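Local coordinates for inorganic pyrophosphatase (Ehrlichia chaffeensis, PDB 3LO0), which probably hydrolyses inorganic pyrophosphate to two phosphate ions in a magnesium-dependent reaction, working as a homohexamer, at residues N38-I43 with G104-A109. Numbering follows the deposited sequence.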
loop_
_atom_site.group_PDB
_atom_site.type_symbol
_atom_site.label_atom_id
_atom_site.label_comp_id
_atom_site.label_asym_id
_atom_site.label_seq_id
_atom_site.Cartn_x
_atom_site.Cartn_y
_atom_site.Cartn_z
ATOM N N ASN A 38 5.419 -12.950 -24.799
ATOM C CA ASN A 38 5.381 -13.194 -23.388
ATOM C C ASN A 38 6.411 -12.313 -22.732
ATOM O O ASN A 38 7.580 -12.264 -23.142
ATOM C CB ASN A 38 5.660 -14.640 -23.045
ATOM C CG ASN A 38 4.583 -15.570 -23.513
ATOM O OD1 ASN A 38 3.399 -15.240 -23.489
ATOM N ND2 ASN A 38 4.995 -16.767 -23.937
ATOM N N VAL A 39 6.003 -11.630 -21.676
ATOM C CA VAL A 39 6.952 -10.834 -20.930
ATOM C C VAL A 39 6.984 -11.294 -19.467
ATOM O O VAL A 39 5.935 -11.381 -18.807
ATOM C CB VAL A 39 6.583 -9.341 -21.001
ATOM C CG1 VAL A 39 7.662 -8.501 -20.283
ATOM C CG2 VAL A 39 6.364 -8.911 -22.469
ATOM N N ILE A 40 8.174 -11.602 -18.972
ATOM C CA ILE A 40 8.354 -11.925 -17.556
ATOM C C ILE A 40 8.633 -10.642 -16.854
ATOM O O ILE A 40 9.612 -9.972 -17.175
ATOM C CB ILE A 40 9.513 -12.898 -17.298
ATOM C CG1 ILE A 40 9.134 -14.261 -17.851
ATOM C CG2 ILE A 40 9.785 -12.980 -15.766
ATOM C CD1 ILE A 40 10.122 -15.376 -17.560
ATOM N N ILE A 41 7.752 -10.265 -15.936
ATOM C CA ILE A 41 7.885 -9.017 -15.208
ATOM C C ILE A 41 8.963 -9.133 -14.120
ATOM O O ILE A 41 8.993 -10.111 -13.340
ATOM C CB ILE A 41 6.545 -8.537 -14.596
ATOM C CG1 ILE A 41 5.482 -8.274 -15.691
ATOM C CG2 ILE A 41 6.754 -7.244 -13.801
ATOM C CD1 ILE A 41 5.949 -7.292 -16.777
ATOM N N GLU A 42 9.848 -8.151 -14.101
ATOM C CA GLU A 42 10.877 -8.047 -13.086
ATOM C C GLU A 42 10.569 -7.013 -12.023
ATOM O O GLU A 42 10.844 -7.247 -10.838
ATOM C CB GLU A 42 12.203 -7.686 -13.726
ATOM C CG GLU A 42 12.806 -8.811 -14.488
ATOM C CD GLU A 42 14.010 -8.376 -15.265
ATOM O OE1 GLU A 42 13.855 -7.437 -16.091
ATOM O OE2 GLU A 42 15.098 -8.975 -15.058
ATOM N N ILE A 43 10.030 -5.869 -12.462
ATOM C CA ILE A 43 9.736 -4.732 -11.593
ATOM C C ILE A 43 8.323 -4.212 -11.899
ATOM O O ILE A 43 7.996 -3.916 -13.060
ATOM C CB ILE A 43 10.743 -3.574 -11.875
ATOM C CG1 ILE A 43 12.183 -4.066 -11.636
ATOM C CG2 ILE A 43 10.415 -2.345 -11.037
ATOM C CD1 ILE A 43 13.245 -3.136 -12.080
ATOM N N GLY A 104 7.828 -11.733 -11.450
ATOM C CA GLY A 104 7.758 -13.160 -11.622
ATOM C C GLY A 104 6.632 -13.643 -12.501
ATOM O O GLY A 104 6.688 -14.765 -12.990
ATOM N N ALA A 105 5.587 -12.824 -12.666
ATOM C CA ALA A 105 4.429 -13.195 -13.445
ATOM C C ALA A 105 4.713 -13.049 -14.939
ATOM O O ALA A 105 5.449 -12.140 -15.343
ATOM C CB ALA A 105 3.218 -12.304 -13.054
ATOM N N VAL A 106 4.140 -13.938 -15.758
ATOM C CA VAL A 106 4.189 -13.757 -17.214
ATOM C C VAL A 106 2.947 -13.005 -17.645
ATOM O O VAL A 106 1.818 -13.380 -17.285
ATOM C CB VAL A 106 4.209 -15.097 -17.964
ATOM C CG1 VAL A 106 4.360 -14.877 -19.488
ATOM C CG2 VAL A 106 5.319 -15.989 -17.437
ATOM N N ILE A 107 3.128 -11.988 -18.464
ATOM C CA ILE A 107 1.998 -11.338 -19.115
ATOM C C ILE A 107 2.128 -11.405 -20.641
ATOM O O ILE A 107 3.200 -11.197 -21.227
ATOM C CB ILE A 107 1.796 -9.900 -18.609
ATOM C CG1 ILE A 107 0.508 -9.275 -19.190
ATOM C CG2 ILE A 107 3.035 -9.064 -18.882
ATOM C CD1 ILE A 107 0.096 -7.931 -18.486
ATOM N N ARG A 108 1.009 -11.718 -21.276
ATOM C CA ARG A 108 0.932 -11.712 -22.722
ATOM C C ARG A 108 0.692 -10.274 -23.188
ATOM O O ARG A 108 -0.303 -9.590 -22.758
ATOM C CB ARG A 108 -0.204 -12.595 -23.165
ATOM C CG ARG A 108 -0.073 -14.033 -22.735
ATOM C CD ARG A 108 -1.385 -14.775 -23.013
ATOM N NE ARG A 108 -2.378 -14.446 -21.988
ATOM C CZ ARG A 108 -3.596 -14.979 -21.918
ATOM N NH1 ARG A 108 -4.003 -15.864 -22.829
ATOM N NH2 ARG A 108 -4.411 -14.629 -20.927
ATOM N N ALA A 109 1.628 -9.779 -23.985
ATOM C CA ALA A 109 1.619 -8.386 -24.392
ATOM C C ALA A 109 1.794 -8.253 -25.880
ATOM O O ALA A 109 2.085 -9.224 -26.578
ATOM C CB ALA A 109 2.706 -7.595 -23.661
#
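With chi1 of I107 at -174°, CG1 lies opposite the backbone N and CG2, the branch that meets the neighbouring strand, is left between N and the carbonyl carbon. There it touches CD1 of I41 at 4.0 Å and also packs on V39. I41 supplies that methyl through a folded chain: CG1 sits beside its own N, and a second turn (chi2 -55°) brings CD1 back across to I107. Next to it, CG2 of V39, on the face it shares with I107, meets the methyl of A109 at 4.1 Å, while V93 and V95 of strand 92-95 also touch the V39 side chain.

The other face carries N38, I40, V106 and R108. CG1 of V106 crosses against CB of N38 at 3.8 Å, and its second methyl, CG2, meets CG1 of I40. N38 and R108 run side by side in the same direction, OD1 lying against the aliphatic CG of the arginine; the amide's ND2 is spent on the carbonyl of T28. Beyond R108 and V106 comes a second subunit, whose V63 and C62 pack on them.

The backbones are joined antiparallel. V39 and I107 form a hydrogen-bonded pair, V39 N to I107 O and I107 N to V39 O both at 2.9 Å. Past V106 two more bonds continue the join: I41 N to A105 O, almost straight at 177°, and G104 N to I41 O at 2.7 Å. G104 has a positive phi, a conformation suited to glycine, as the chain leads into strand 106-118. At E42, segment 38-43 bends away, and the backbones of E42 and I43 both bond to Y77, a predicted substrate-binding residue, which makes a classic beta bulge. This is antiparallel pairing of strands 37-41 and 106-118 in the OB-like beta barrel characteristic of soluble family I pyrophosphatases.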